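Side-chain contacts in flavoprotein (Thermotoga maritima, PDB 5V8S), which probably acts as an electron-transferring oxidoreductase, joining a di-iron centre in a metallo-beta-lactamase-like part to an FMN-binding flavodoxin-like part: residues A[28-33]-A[75-80]; A[145-150]-A[154-159]; A[256-261]-A[316-321]; A[382-387]-A[402-407]. The protein carries 1 engineered substitution. All coordinates share one frame; numbering follows the deposited sequence.

Contact 1. Residues A[28-33]-A[75-80]; sequences YVLRID and KEFIDA
L30 and A80 mark the nearest backbone approach, with CA atoms 7.3 Å apart; strand 28-33 and helix 75-80 run roughly antiparallel, at 150°, and their axes come within 9.8 Å. L30 and I32, two residues apart, both point toward the helix. The two branches of L30 divide the work. Its CD2 lies 4.0 Å from CB of A80, whose small methyl lets a leucine come close to the helix backbone, while its CD1 meets CE1 of F77 at 4.1 Å. F77 holds CG anti to the backbone N (chi1 179°), which carries its ring from the flank of the helix to the strand, where it is set square to L30 and also meets W69 edge-to-face. This is a helix laid on a mixed sheet in the metallo-beta-lactamase-like fold. Further along, CD1 of I32 approaches CB of E76 at 4.4 Å, so only the aliphatic base of the glutamate is used. On the reverse side of the strand R31 grips D33 side-on: NE reaches OD1 at 2.7 Å, within the guanidinium plane, and NH2 reaches OD2. Carbonyls of P188 and I190 take further guanidinium hydrogens, and W17 adds a cation-pi contact.

Contact 2. Residues A[145-150]-A[154-159]; sequences EEREIG and FKFVMT
E146 and K155 face each other in the beta hairpin of strands 146-149 and 152-158, as an antiparallel non-hydrogen-bonded pair. The next pair, R147 with F154, is hydrogen-bonded: R147 N gives to F154 O at 2.8 Å, and F154 N returns a bond to R147 O at 2.9 Å. Beyond, F156 N donates to E145 O at 2.9 Å. On the face carrying E146 and K155, K155 NZ meets the anti lone pair of E146 OE2 at 3.2 Å; the lysine also binds the G144 carbonyl, and E146 OE1 pairs with K153. E146 is exposed and K155 partly so, which suits charged ends. The face of R147 and F154 is more apolar near the backbone. I149 stands roughly perpendicular to F154, CB to CE1 3.8 Å. R147 lays its CD 4.2 Å from CE2 of F156; a bend beyond it (chi3 83°) turns the guanidinium to E145, where NH1 makes a weak, salt-bridged bond to OE2, while OE1 accepts from K142 N. F154 and F156 reach I94 of strand 92-94, and I149 reaches V64 of strand 62-66, so the aromatic face packs against the seven-stranded sheet, as in the two-sheet sandwich of the metallo-beta-lactamase fold.

Contact 3. Residues A[256-261]-A[316-321]; sequences VSVAKG and DIPDSE
V258 and P318 supply the apolar part of this contact, where the last turn of helix 248-260 meets the loop between helix 310-316 and strand 322-327. The two side chains run alongside each other, V258 CG1 standing 3.9 Å from CG of the proline ring. A chi1 of 170° turns CG1 of the valine away from its own N and against the ring, and P318 CB also rests 3.8 Å from V258 O. V211 of helix 196-214 touches P318 as well, and T207 and I210 of that helix touch V258.

Backbone conformation helps explain G261 and P318. G261 ends the helix in a Schellman motif; its phi of 72° is easily adopted by glycine, and G261 N bonds back to V258 O at 3.1 Å. The CA atoms of G261 and P318 are 4.4 Å apart, and a side chain on G261 would begin close to P318 O. The proline takes the second position of a type I turn from I317 to S320, where its restricted phi (-55°) fits. S320 N closes that turn on I317 O, and S320 OG donates to D316 O at 2.7 Å.

The remaining interactions are polar. G261 O and P318 O approach to 3.1 Å, and since both are acceptors they do not bond to each other; K353 NZ bonds both, along with S320 O. V258 O has a second donor in Y351 OH. The chemistry implies that a lysine from outside, probably charged, offsets the repulsion of crowded carbonyls and ties the helix end to the flavodoxin-like part.

Contact 4. Residues A[382-387]-A[402-407]; sequences ILSFTE and ISLLKK
L383 and S384 are the residues through which strand 382-387 touches helix 402-407, which runs antiparallel to it at 176° with 8.8 Å between axes. The strand lies at one edge of the parallel five-stranded sheet within this chain, whose order 2-1-3-4-5 is that of the flavodoxin-like fold, and the helix is the last of the chain.

L383 comes first and contributes most. Its CD1 meets L405 CD1 at 3.8 Å and lies 3.9 Å from L405 CA, the two side chains crossing at about a right angle. Its CB lies 4.0 Å from CD2 of L404, and the same methyl is 3.7 Å from L383 O. The psi of L383, -38°, departs from extended values, so the usual alternation breaks and S384, too, points toward the helix. S384 presents CB to L404 CD2 at 3.7 Å; with chi1 68° its OG is tucked over the backbone, flanked by N and C, 3.8 Å from that methyl. A small residue suits this place, since the leucine methyl can settle on it. Farther on, T386 meets the helix before this segment, at K397 and A401.

No hydrogen bond or salt bridge links the two segments. Leucine methyls against carbon and one carbonyl give the contact little directional character, so its hold probably comes from shape and from removing apolar surface from water, less completely at the exposed L404 than at the buried L405.

Contacts 1 and 3 are buried, whereas contacts 2 and 4 lie partly at the surface. The first two belong to the metallo-beta-lactamase-like part but to different sheets: contact 1 places a helix on the seven-stranded sheet, and contact 2 pairs neighbouring strands of the five-stranded mixed one. Contact 4 repeats the strand-with-helix arrangement of contact 1 in the flavodoxin-like part, their centres about 52 Å apart on opposite sides of the chain's centre. Contact 3 lies between the two parts, with its nearest atoms about 6 Å from contact 4. Backbone hydrogen bonds across the segments occur in contact 2 alone; contacts 1 and 4 rely on apolar carbon, and contact 3 adds carbonyls shared by a lysine.

Contact 1. Residues A[28-33]-A[75-80]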
loop_
_atom_site.group_PDB
_atom_site.type_symbol
_atom_site.label_atom_id
_atom_site.label_comp_id
_atom_site.label_asym_id
_atom_site.label_seq_id
_atom_site.Cartn_x
_atom_site.Cartn_y
_atom_site.Cartn_z
ATOM N N TYR A 28 36.291 2.947 -18.157
ATOM C CA TYR A 28 35.077 3.488 -18.748
ATOM C C TYR A 28 33.900 3.163 -17.846
ATOM O O TYR A 28 33.844 2.084 -17.242
ATOM C CB TYR A 28 34.795 2.859 -20.117
ATOM C CG TYR A 28 35.859 3.165 -21.141
ATOM C CD1 TYR A 28 37.049 2.454 -21.157
ATOM C CD2 TYR A 28 35.676 4.159 -22.091
ATOM C CE1 TYR A 28 38.031 2.730 -22.079
ATOM C CE2 TYR A 28 36.662 4.446 -23.019
ATOM C CZ TYR A 28 37.834 3.724 -23.011
ATOM O OH TYR A 28 38.824 4.001 -23.925
ATOM N N VAL A 29 32.950 4.087 -17.777
ATOM C CA VAL A 29 31.621 3.788 -17.248
ATOM C C VAL A 29 30.674 3.572 -18.414
ATOM O O VAL A 29 30.745 4.270 -19.437
ATOM C CB VAL A 29 31.089 4.891 -16.303
ATOM C CG1 VAL A 29 30.964 6.227 -17.043
ATOM C CG2 VAL A 29 29.762 4.469 -15.654
ATOM N N LEU A 30 29.776 2.605 -18.242
ATOM C CA LEU A 30 28.626 2.383 -19.114
ATOM C C LEU A 30 27.404 2.533 -18.222
ATOM O O LEU A 30 27.144 1.669 -17.377
ATOM C CB LEU A 30 28.663 0.980 -19.713
ATOM C CG LEU A 30 29.859 0.714 -20.624
ATOM C CD1 LEU A 30 30.173 -0.745 -20.644
ATOM C CD2 LEU A 30 29.569 1.199 -22.023
ATOM N N ARG A 31 26.665 3.626 -18.398
ATOM C CA ARG A 31 25.542 3.968 -17.531
ATOM C C ARG A 31 24.282 4.074 -18.376
ATOM O O ARG A 31 24.276 4.761 -19.405
ATOM C CB ARG A 31 25.798 5.306 -16.801
ATOM C CG ARG A 31 24.567 5.914 -16.126
ATOM C CD ARG A 31 24.869 7.176 -15.324
ATOM N NE ARG A 31 23.692 8.047 -15.306
ATOM C CZ ARG A 31 23.677 9.285 -14.824
ATOM N NH1 ARG A 31 24.766 9.798 -14.263
ATOM N NH2 ARG A 31 22.571 10.017 -14.906
ATOM N N ILE A 32 23.221 3.395 -17.949
ATOM C CA ILE A 32 21.909 3.549 -18.572
ATOM C C ILE A 32 20.950 4.156 -17.552
ATOM O O ILE A 32 20.970 3.791 -16.370
ATOM C CB ILE A 32 21.382 2.235 -19.184
ATOM C CG1 ILE A 32 20.137 2.527 -20.020
ATOM C CG2 ILE A 32 21.107 1.179 -18.114
ATOM C CD1 ILE A 32 19.686 1.377 -20.883
ATOM N N ASP A 33 20.173 5.130 -17.994
ATOM C CA ASP A 33 19.233 5.852 -17.136
ATOM C C ASP A 33 17.844 5.233 -17.304
ATOM O O ASP A 33 17.188 5.439 -18.330
ATOM C CB ASP A 33 19.254 7.338 -17.494
ATOM C CG ASP A 33 20.528 8.020 -17.045
ATOM O OD1 ASP A 33 21.361 7.335 -16.429
ATOM O OD2 ASP A 33 20.687 9.230 -17.295
ATOM N N LYS A 75 20.278 -5.942 -24.693
ATOM C CA LYS A 75 20.667 -5.610 -26.059
ATOM C C LYS A 75 21.368 -4.266 -26.099
ATOM O O LYS A 75 22.393 -4.104 -26.777
ATOM C CB LYS A 75 19.432 -5.591 -26.967
ATOM C CG LYS A 75 19.688 -5.053 -28.385
ATOM C CD LYS A 75 18.416 -4.507 -29.030
ATOM C CE LYS A 75 18.742 -3.482 -30.112
ATOM N NZ LYS A 75 19.611 -4.053 -31.179
ATOM N N GLU A 76 20.821 -3.288 -25.375
ATOM C CA GLU A 76 21.444 -1.975 -25.291
ATOM C C GLU A 76 22.833 -2.072 -24.669
ATOM O O GLU A 76 23.762 -1.373 -25.095
ATOM C CB GLU A 76 20.544 -1.041 -24.478
ATOM C CG GLU A 76 19.240 -0.638 -25.177
ATOM C CD GLU A 76 18.071 -1.597 -24.938
ATOM O OE1 GLU A 76 18.280 -2.735 -24.472
ATOM O OE2 GLU A 76 16.918 -1.195 -25.217
ATOM N N PHE A 77 22.997 -2.938 -23.663
ATOM C CA PHE A 77 24.289 -3.082 -23.000
ATOM C C PHE A 77 25.344 -3.619 -23.958
ATOM O O PHE A 77 26.466 -3.099 -24.023
ATOM C CB PHE A 77 24.166 -4.013 -21.791
ATOM C CG PHE A 77 25.464 -4.232 -21.087
ATOM C CD1 PHE A 77 26.025 -3.233 -20.313
ATOM C CD2 PHE A 77 26.141 -5.435 -21.215
ATOM C CE1 PHE A 77 27.243 -3.431 -19.685
ATOM C CE2 PHE A 77 27.349 -5.632 -20.581
ATOM C CZ PHE A 77 27.895 -4.641 -19.817
ATOM N N ILE A 78 25.002 -4.665 -24.710
ATOM C CA ILE A 78 25.951 -5.228 -25.671
ATOM C C ILE A 78 26.349 -4.177 -26.699
ATOM O O ILE A 78 27.538 -3.992 -27.003
ATOM C CB ILE A 78 25.370 -6.491 -26.336
ATOM C CG1 ILE A 78 25.176 -7.619 -25.321
ATOM C CG2 ILE A 78 26.244 -6.954 -27.492
ATOM C CD1 ILE A 78 26.372 -7.948 -24.494
ATOM N N ASP A 79 25.362 -3.468 -27.250
ATOM C CA ASP A 79 25.669 -2.466 -28.263
ATOM C C ASP A 79 26.588 -1.387 -27.705
ATOM O O ASP A 79 27.563 -0.996 -28.357
ATOM C CB ASP A 79 24.377 -1.857 -28.809
ATOM C CG ASP A 79 23.472 -2.897 -29.450
ATOM O OD1 ASP A 79 23.983 -3.961 -29.864
ATOM O OD2 ASP A 79 22.249 -2.650 -29.543
ATOM N N ALA A 80 26.315 -0.914 -26.485
ATOM C CA ALA A 80 27.154 0.131 -25.903
ATOM C C ALA A 80 28.548 -0.394 -25.595
ATOM O O ALA A 80 29.550 0.278 -25.870
ATOM C CB ALA A 80 26.519 0.686 -24.631
#

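Contact 2. Residues A[145-150]-A[154-159]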
loop_
_atom_site.group_PDB
_atom_site.type_symbol
_atom_site.label_atom_id
_atom_site.label_comp_id
_atom_site.label_asym_id
_atom_site.label_seq_id
_atom_site.Cartn_x
_atom_site.Cartn_y
_atom_site.Cartn_z
ATOM N N GLU A 145 41.206 -11.103 -0.376
ATOM C CA GLU A 145 42.029 -11.763 -1.376
ATOM C C GLU A 145 42.455 -10.763 -2.437
ATOM O O GLU A 145 41.692 -9.879 -2.824
ATOM C CB GLU A 145 41.245 -12.907 -2.026
ATOM C CG GLU A 145 41.999 -13.613 -3.148
ATOM C CD GLU A 145 41.347 -14.921 -3.602
ATOM O OE1 GLU A 145 40.411 -15.406 -2.926
ATOM O OE2 GLU A 145 41.784 -15.469 -4.643
ATOM N N GLU A 146 43.680 -10.910 -2.911
ATOM C CA GLU A 146 44.201 -10.046 -3.945
ATOM C C GLU A 146 44.494 -10.888 -5.169
ATOM O O GLU A 146 44.920 -12.034 -5.059
ATOM C CB GLU A 146 45.475 -9.344 -3.475
ATOM C CG GLU A 146 45.254 -8.361 -2.343
ATOM C CD GLU A 146 46.547 -7.839 -1.749
ATOM O OE1 GLU A 146 47.592 -7.938 -2.413
ATOM O OE2 GLU A 146 46.515 -7.332 -0.610
ATOM N N ARG A 147 44.244 -10.326 -6.337
ATOM C CA ARG A 147 44.515 -11.017 -7.577
ATOM C C ARG A 147 45.177 -10.061 -8.540
ATOM O O ARG A 147 44.723 -8.940 -8.721
ATOM C CB ARG A 147 43.241 -11.590 -8.182
ATOM C CG ARG A 147 42.724 -12.797 -7.426
ATOM C CD ARG A 147 41.459 -13.339 -8.048
ATOM N NE ARG A 147 41.757 -14.220 -9.160
ATOM C CZ ARG A 147 41.937 -15.530 -9.055
ATOM N NH1 ARG A 147 41.841 -16.127 -7.884
ATOM N NH2 ARG A 147 42.202 -16.237 -10.128
ATOM N N GLU A 148 46.271 -10.504 -9.136
ATOM C CA GLU A 148 46.982 -9.695 -10.097
ATOM C C GLU A 148 46.383 -9.949 -11.462
ATOM O O GLU A 148 46.433 -11.056 -11.976
ATOM C CB GLU A 148 48.468 -10.032 -10.087
ATOM C CG GLU A 148 49.295 -9.087 -10.924
ATOM C CD GLU A 148 50.747 -9.490 -10.981
ATOM O OE1 GLU A 148 51.248 -9.693 -12.092
ATOM O OE2 GLU A 148 51.369 -9.593 -9.914
ATOM N N ILE A 149 45.808 -8.906 -12.046
ATOM C CA ILE A 149 45.148 -9.008 -13.337
ATOM C C ILE A 149 45.624 -7.832 -14.171
ATOM O O ILE A 149 45.560 -6.687 -13.715
ATOM C CB ILE A 149 43.606 -8.975 -13.195
ATOM C CG1 ILE A 149 43.099 -10.164 -12.360
ATOM C CG2 ILE A 149 42.948 -8.986 -14.574
ATOM C CD1 ILE A 149 41.641 -10.012 -11.889
ATOM N N GLY A 150 46.117 -8.105 -15.377
ATOM C CA GLY A 150 46.559 -7.025 -16.251
ATOM C C GLY A 150 47.602 -6.115 -15.642
ATOM O O GLY A 150 47.632 -4.914 -15.958
ATOM N N PHE A 154 44.006 -6.304 -7.814
ATOM C CA PHE A 154 42.598 -6.159 -7.447
ATOM C C PHE A 154 42.386 -6.796 -6.080
ATOM O O PHE A 154 42.755 -7.949 -5.878
ATOM C CB PHE A 154 41.722 -6.896 -8.458
ATOM C CG PHE A 154 41.572 -6.189 -9.786
ATOM C CD1 PHE A 154 42.599 -6.179 -10.706
ATOM C CD2 PHE A 154 40.385 -5.533 -10.112
ATOM C CE1 PHE A 154 42.465 -5.540 -11.923
ATOM C CE2 PHE A 154 40.239 -4.902 -11.330
ATOM C CZ PHE A 154 41.296 -4.903 -12.239
ATOM N N LYS A 155 41.803 -6.059 -5.145
ATOM C CA LYS A 155 41.587 -6.550 -3.794
ATOM C C LYS A 155 40.088 -6.644 -3.550
ATOM O O LYS A 155 39.354 -5.694 -3.822
ATOM C CB LYS A 155 42.219 -5.602 -2.777
ATOM C CG LYS A 155 42.105 -6.071 -1.336
ATOM C CD LYS A 155 42.858 -5.150 -0.385
ATOM C CE LYS A 155 43.001 -5.783 0.988
ATOM N NZ LYS A 155 43.776 -7.077 0.931
ATOM N N PHE A 156 39.632 -7.793 -3.060
ATOM C CA PHE A 156 38.212 -8.046 -2.862
ATOM C C PHE A 156 37.898 -8.030 -1.375
ATOM O O PHE A 156 38.530 -8.741 -0.588
ATOM C CB PHE A 156 37.813 -9.366 -3.522
ATOM C CG PHE A 156 38.105 -9.374 -4.983
ATOM C CD1 PHE A 156 37.237 -8.785 -5.870
ATOM C CD2 PHE A 156 39.311 -9.865 -5.457
ATOM C CE1 PHE A 156 37.522 -8.731 -7.215
ATOM C CE2 PHE A 156 39.597 -9.822 -6.797
ATOM C CZ PHE A 156 38.701 -9.242 -7.683
ATOM N N VAL A 157 36.917 -7.220 -1.000
ATOM C CA VAL A 157 36.542 -7.042 0.391
ATOM C C VAL A 157 35.075 -7.433 0.524
ATOM O O VAL A 157 34.200 -6.801 -0.083
ATOM C CB VAL A 157 36.758 -5.590 0.832
ATOM C CG1 VAL A 157 36.311 -5.407 2.265
ATOM C CG2 VAL A 157 38.231 -5.177 0.628
ATOM N N MET A 158 34.805 -8.455 1.326
ATOM C CA MET A 158 33.420 -8.867 1.542
ATOM C C MET A 158 32.712 -7.838 2.415
ATOM O O MET A 158 33.237 -7.416 3.451
ATOM C CB MET A 158 33.368 -10.237 2.218
ATOM C CG MET A 158 34.062 -11.363 1.460
ATOM S SD MET A 158 33.564 -11.572 -0.256
ATOM C CE MET A 158 35.017 -10.963 -1.118
ATOM N N THR A 159 31.530 -7.420 1.992
ATOM C CA THR A 159 30.702 -6.500 2.769
ATOM C C THR A 159 29.303 -7.095 2.843
ATOM O O THR A 159 28.352 -6.576 2.245
ATOM C CB THR A 159 30.708 -5.095 2.158
ATOM O OG1 THR A 159 30.167 -5.133 0.831
ATOM C CG2 THR A 159 32.141 -4.542 2.114
#

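Contact 3. Residues A[256-261]-A[316-321]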
loop_
_atom_site.group_PDB
_atom_site.type_symbol
_atom_site.label_atom_id
_atom_site.label_comp_id
_atom_site.label_asym_id
_atom_site.label_seq_id
_atom_site.Cartn_x
_atom_site.Cartn_y
_atom_site.Cartn_z
ATOM N N VAL A 256 27.081 6.691 6.625
ATOM C CA VAL A 256 27.204 6.443 8.060
ATOM C C VAL A 256 26.202 7.284 8.843
ATOM O O VAL A 256 25.575 6.798 9.796
ATOM C CB VAL A 256 28.658 6.691 8.510
ATOM C CG1 VAL A 256 28.757 6.707 10.026
ATOM C CG2 VAL A 256 29.553 5.623 7.952
ATOM N N SER A 257 26.028 8.550 8.459
ATOM C CA SER A 257 25.069 9.413 9.144
ATOM C C SER A 257 23.646 8.871 9.043
ATOM O O SER A 257 22.890 8.889 10.023
ATOM C CB SER A 257 25.135 10.814 8.538
ATOM O OG SER A 257 24.219 11.660 9.183
ATOM N N VAL A 258 23.262 8.392 7.863
ATOM C CA VAL A 258 21.942 7.796 7.700
ATOM C C VAL A 258 21.827 6.532 8.538
ATOM O O VAL A 258 20.820 6.313 9.218
ATOM C CB VAL A 258 21.653 7.542 6.210
ATOM C CG1 VAL A 258 20.380 6.696 6.017
ATOM C CG2 VAL A 258 21.540 8.854 5.471
ATOM N N ALA A 259 22.845 5.673 8.497
ATOM C CA ALA A 259 22.795 4.434 9.268
ATOM C C ALA A 259 22.656 4.698 10.765
ATOM O O ALA A 259 21.949 3.960 11.467
ATOM C CB ALA A 259 24.030 3.583 8.977
ATOM N N LYS A 260 23.328 5.739 11.277
ATOM C CA LYS A 260 23.244 6.065 12.694
ATOM C C LYS A 260 21.992 6.860 13.027
ATOM O O LYS A 260 21.659 6.977 14.206
ATOM C CB LYS A 260 24.468 6.862 13.161
ATOM C CG LYS A 260 25.750 6.048 13.127
ATOM C CD LYS A 260 26.826 6.581 14.062
ATOM C CE LYS A 260 27.118 8.018 13.804
ATOM N NZ LYS A 260 28.531 8.399 14.211
ATOM N N GLY A 261 21.320 7.422 12.027
ATOM C CA GLY A 261 20.152 8.266 12.262
ATOM C C GLY A 261 20.497 9.616 12.865
ATOM O O GLY A 261 19.750 10.114 13.713
ATOM N N ASP A 316 12.542 10.234 5.016
ATOM C CA ASP A 316 12.590 11.327 5.979
ATOM C C ASP A 316 12.834 10.872 7.410
ATOM O O ASP A 316 13.079 11.723 8.270
ATOM C CB ASP A 316 11.308 12.174 5.864
ATOM C CG ASP A 316 11.434 13.250 4.786
ATOM O OD1 ASP A 316 12.501 13.900 4.731
ATOM O OD2 ASP A 316 10.528 13.418 3.964
ATOM N N ILE A 317 12.814 9.572 7.684
ATOM C CA ILE A 317 12.965 9.075 9.053
ATOM C C ILE A 317 14.375 9.283 9.614
ATOM O O ILE A 317 14.518 9.780 10.744
ATOM C CB ILE A 317 12.556 7.594 9.162
ATOM C CG1 ILE A 317 11.164 7.339 8.565
ATOM C CG2 ILE A 317 12.660 7.114 10.616
ATOM C CD1 ILE A 317 10.081 8.032 9.273
ATOM N N PRO A 318 15.451 8.909 8.901
ATOM C CA PRO A 318 16.777 8.891 9.556
ATOM C C PRO A 318 17.201 10.194 10.208
ATOM O O PRO A 318 17.774 10.163 11.303
ATOM C CB PRO A 318 17.735 8.476 8.431
ATOM C CG PRO A 318 16.878 7.674 7.496
ATOM C CD PRO A 318 15.538 8.398 7.524
ATOM N N ASP A 319 16.973 11.336 9.566
ATOM C CA ASP A 319 17.412 12.601 10.140
ATOM C C ASP A 319 16.301 13.345 10.857
ATOM O O ASP A 319 16.462 14.516 11.173
ATOM C CB ASP A 319 18.138 13.482 9.119
ATOM C CG ASP A 319 17.268 13.958 7.998
ATOM O OD1 ASP A 319 16.150 13.433 7.820
ATOM O OD2 ASP A 319 17.704 14.883 7.280
ATOM N N SER A 320 15.182 12.695 11.139
ATOM C CA SER A 320 14.193 13.295 12.029
ATOM C C SER A 320 14.638 13.194 13.485
ATOM O O SER A 320 15.185 12.172 13.911
ATOM C CB SER A 320 12.855 12.565 11.890
ATOM O OG SER A 320 12.272 12.806 10.631
ATOM N N GLU A 321 14.384 14.256 14.265
ATOM C CA GLU A 321 14.613 14.149 15.700
ATOM C C GLU A 321 13.582 13.244 16.355
ATOM O O GLU A 321 13.880 12.579 17.358
ATOM C CB GLU A 321 14.513 15.516 16.376
ATOM C CG GLU A 321 15.584 16.501 16.050
ATOM C CD GLU A 321 15.654 17.574 17.120
ATOM O OE1 GLU A 321 16.124 17.253 18.227
ATOM O OE2 GLU A 321 15.208 18.714 16.879
#

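Contact 4. Residues A[382-387]-A[402-407]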
loop_
_atom_site.group_PDB
_atom_site.type_symbol
_atom_site.label_atom_id
_atom_site.label_comp_id
_atom_site.label_asym_id
_atom_site.label_seq_id
_atom_site.Cartn_x
_atom_site.Cartn_y
_atom_site.Cartn_z
ATOM N N ILE A 382 8.279 5.581 22.844
ATOM C CA ILE A 382 7.010 6.307 22.881
ATOM C C ILE A 382 6.969 7.133 24.158
ATOM O O ILE A 382 6.982 6.583 25.262
ATOM C CB ILE A 382 5.811 5.355 22.811
ATOM C CG1 ILE A 382 5.856 4.527 21.524
ATOM C CG2 ILE A 382 4.517 6.173 22.896
ATOM C CD1 ILE A 382 4.842 3.401 21.501
ATOM N N LEU A 383 6.901 8.455 24.009
ATOM C CA LEU A 383 6.902 9.321 25.184
ATOM C C LEU A 383 5.534 9.395 25.838
ATOM O O LEU A 383 5.439 9.461 27.067
ATOM C CB LEU A 383 7.339 10.733 24.813
ATOM C CG LEU A 383 8.700 10.843 24.154
ATOM C CD1 LEU A 383 9.035 12.323 23.972
ATOM C CD2 LEU A 383 9.749 10.161 25.008
ATOM N N SER A 384 4.477 9.408 25.038
ATOM C CA SER A 384 3.130 9.458 25.577
ATOM C C SER A 384 2.152 9.047 24.496
ATOM O O SER A 384 2.468 9.048 23.302
ATOM C CB SER A 384 2.748 10.855 26.086
ATOM O OG SER A 384 2.634 11.768 25.010
ATOM N N PHE A 385 0.939 8.745 24.958
ATOM C CA PHE A 385 -0.229 8.509 24.122
ATOM C C PHE A 385 -1.277 9.566 24.448
ATOM O O PHE A 385 -1.554 9.834 25.628
ATOM C CB PHE A 385 -0.811 7.121 24.389
ATOM C CG PHE A 385 -2.062 6.850 23.619
ATOM C CD1 PHE A 385 -1.999 6.336 22.338
ATOM C CD2 PHE A 385 -3.303 7.137 24.164
ATOM C CE1 PHE A 385 -3.159 6.095 21.617
ATOM C CE2 PHE A 385 -4.459 6.901 23.453
ATOM C CZ PHE A 385 -4.388 6.381 22.176
ATOM N N THR A 386 -1.845 10.172 23.410
ATOM C CA THR A 386 -2.887 11.186 23.552
ATOM C C THR A 386 -4.108 10.757 22.757
ATOM O O THR A 386 -4.009 10.427 21.575
ATOM C CB THR A 386 -2.398 12.555 23.053
ATOM O OG1 THR A 386 -1.229 12.948 23.782
ATOM C CG2 THR A 386 -3.462 13.618 23.228
ATOM N N GLU A 387 -5.263 10.809 23.400
ATOM C CA GLU A 387 -6.492 10.385 22.763
ATOM C C GLU A 387 -6.970 11.444 21.776
ATOM O O GLU A 387 -7.005 12.639 22.099
ATOM C CB GLU A 387 -7.574 10.161 23.820
ATOM C CG GLU A 387 -8.826 9.565 23.213
ATOM C CD GLU A 387 -9.960 9.349 24.204
ATOM O OE1 GLU A 387 -9.768 9.591 25.414
ATOM O OE2 GLU A 387 -11.056 8.943 23.754
ATOM N N ILE A 402 3.242 17.959 22.920
ATOM C CA ILE A 402 4.318 18.633 22.203
ATOM C C ILE A 402 5.354 19.182 23.184
ATOM O O ILE A 402 6.563 19.123 22.924
ATOM C CB ILE A 402 3.760 19.720 21.264
ATOM C CG1 ILE A 402 2.686 19.152 20.326
ATOM C CG2 ILE A 402 4.896 20.349 20.466
ATOM C CD1 ILE A 402 3.072 17.905 19.582
ATOM N N SER A 403 4.907 19.722 24.324
ATOM C CA SER A 403 5.854 20.188 25.338
ATOM C C SER A 403 6.704 19.047 25.884
ATOM O O SER A 403 7.897 19.225 26.154
ATOM C CB SER A 403 5.112 20.863 26.485
ATOM O OG SER A 403 4.505 22.066 26.060
ATOM N N LEU A 404 6.105 17.873 26.071
ATOM C CA LEU A 404 6.865 16.712 26.525
ATOM C C LEU A 404 7.953 16.356 25.524
ATOM O O LEU A 404 9.100 16.073 25.905
ATOM C CB LEU A 404 5.909 15.536 26.722
ATOM C CG LEU A 404 6.460 14.262 27.355
ATOM C CD1 LEU A 404 6.872 14.535 28.786
ATOM C CD2 LEU A 404 5.417 13.151 27.282
ATOM N N LEU A 405 7.614 16.392 24.232
ATOM C CA LEU A 405 8.595 16.121 23.186
ATOM C C LEU A 405 9.719 17.154 23.197
ATOM O O LEU A 405 10.899 16.804 23.072
ATOM C CB LEU A 405 7.885 16.111 21.832
ATOM C CG LEU A 405 8.802 15.813 20.653
ATOM C CD1 LEU A 405 9.432 14.434 20.811
ATOM C CD2 LEU A 405 8.050 15.905 19.349
ATOM N N LYS A 406 9.373 18.435 23.347
ATOM C CA LYS A 406 10.389 19.486 23.396
ATOM C C LYS A 406 11.338 19.284 24.575
ATOM O O LYS A 406 12.553 19.476 24.448
ATOM C CB LYS A 406 9.691 20.846 23.480
ATOM C CG LYS A 406 10.613 22.062 23.626
ATOM C CD LYS A 406 11.353 22.302 22.342
ATOM C CE LYS A 406 12.175 23.586 22.390
ATOM N NZ LYS A 406 12.951 23.687 21.137
ATOM N N LYS A 407 10.798 18.896 25.729
ATOM C CA LYS A 407 11.625 18.595 26.890
ATOM C C LYS A 407 12.608 17.468 26.592
ATOM O O LYS A 407 13.787 17.531 26.978
ATOM C CB LYS A 407 10.698 18.230 28.050
ATOM C CG LYS A 407 11.381 17.869 29.333
ATOM C CD LYS A 407 10.356 17.554 30.404
ATOM C CE LYS A 407 10.981 17.444 31.774
ATOM N NZ LYS A 407 11.519 18.767 32.281
#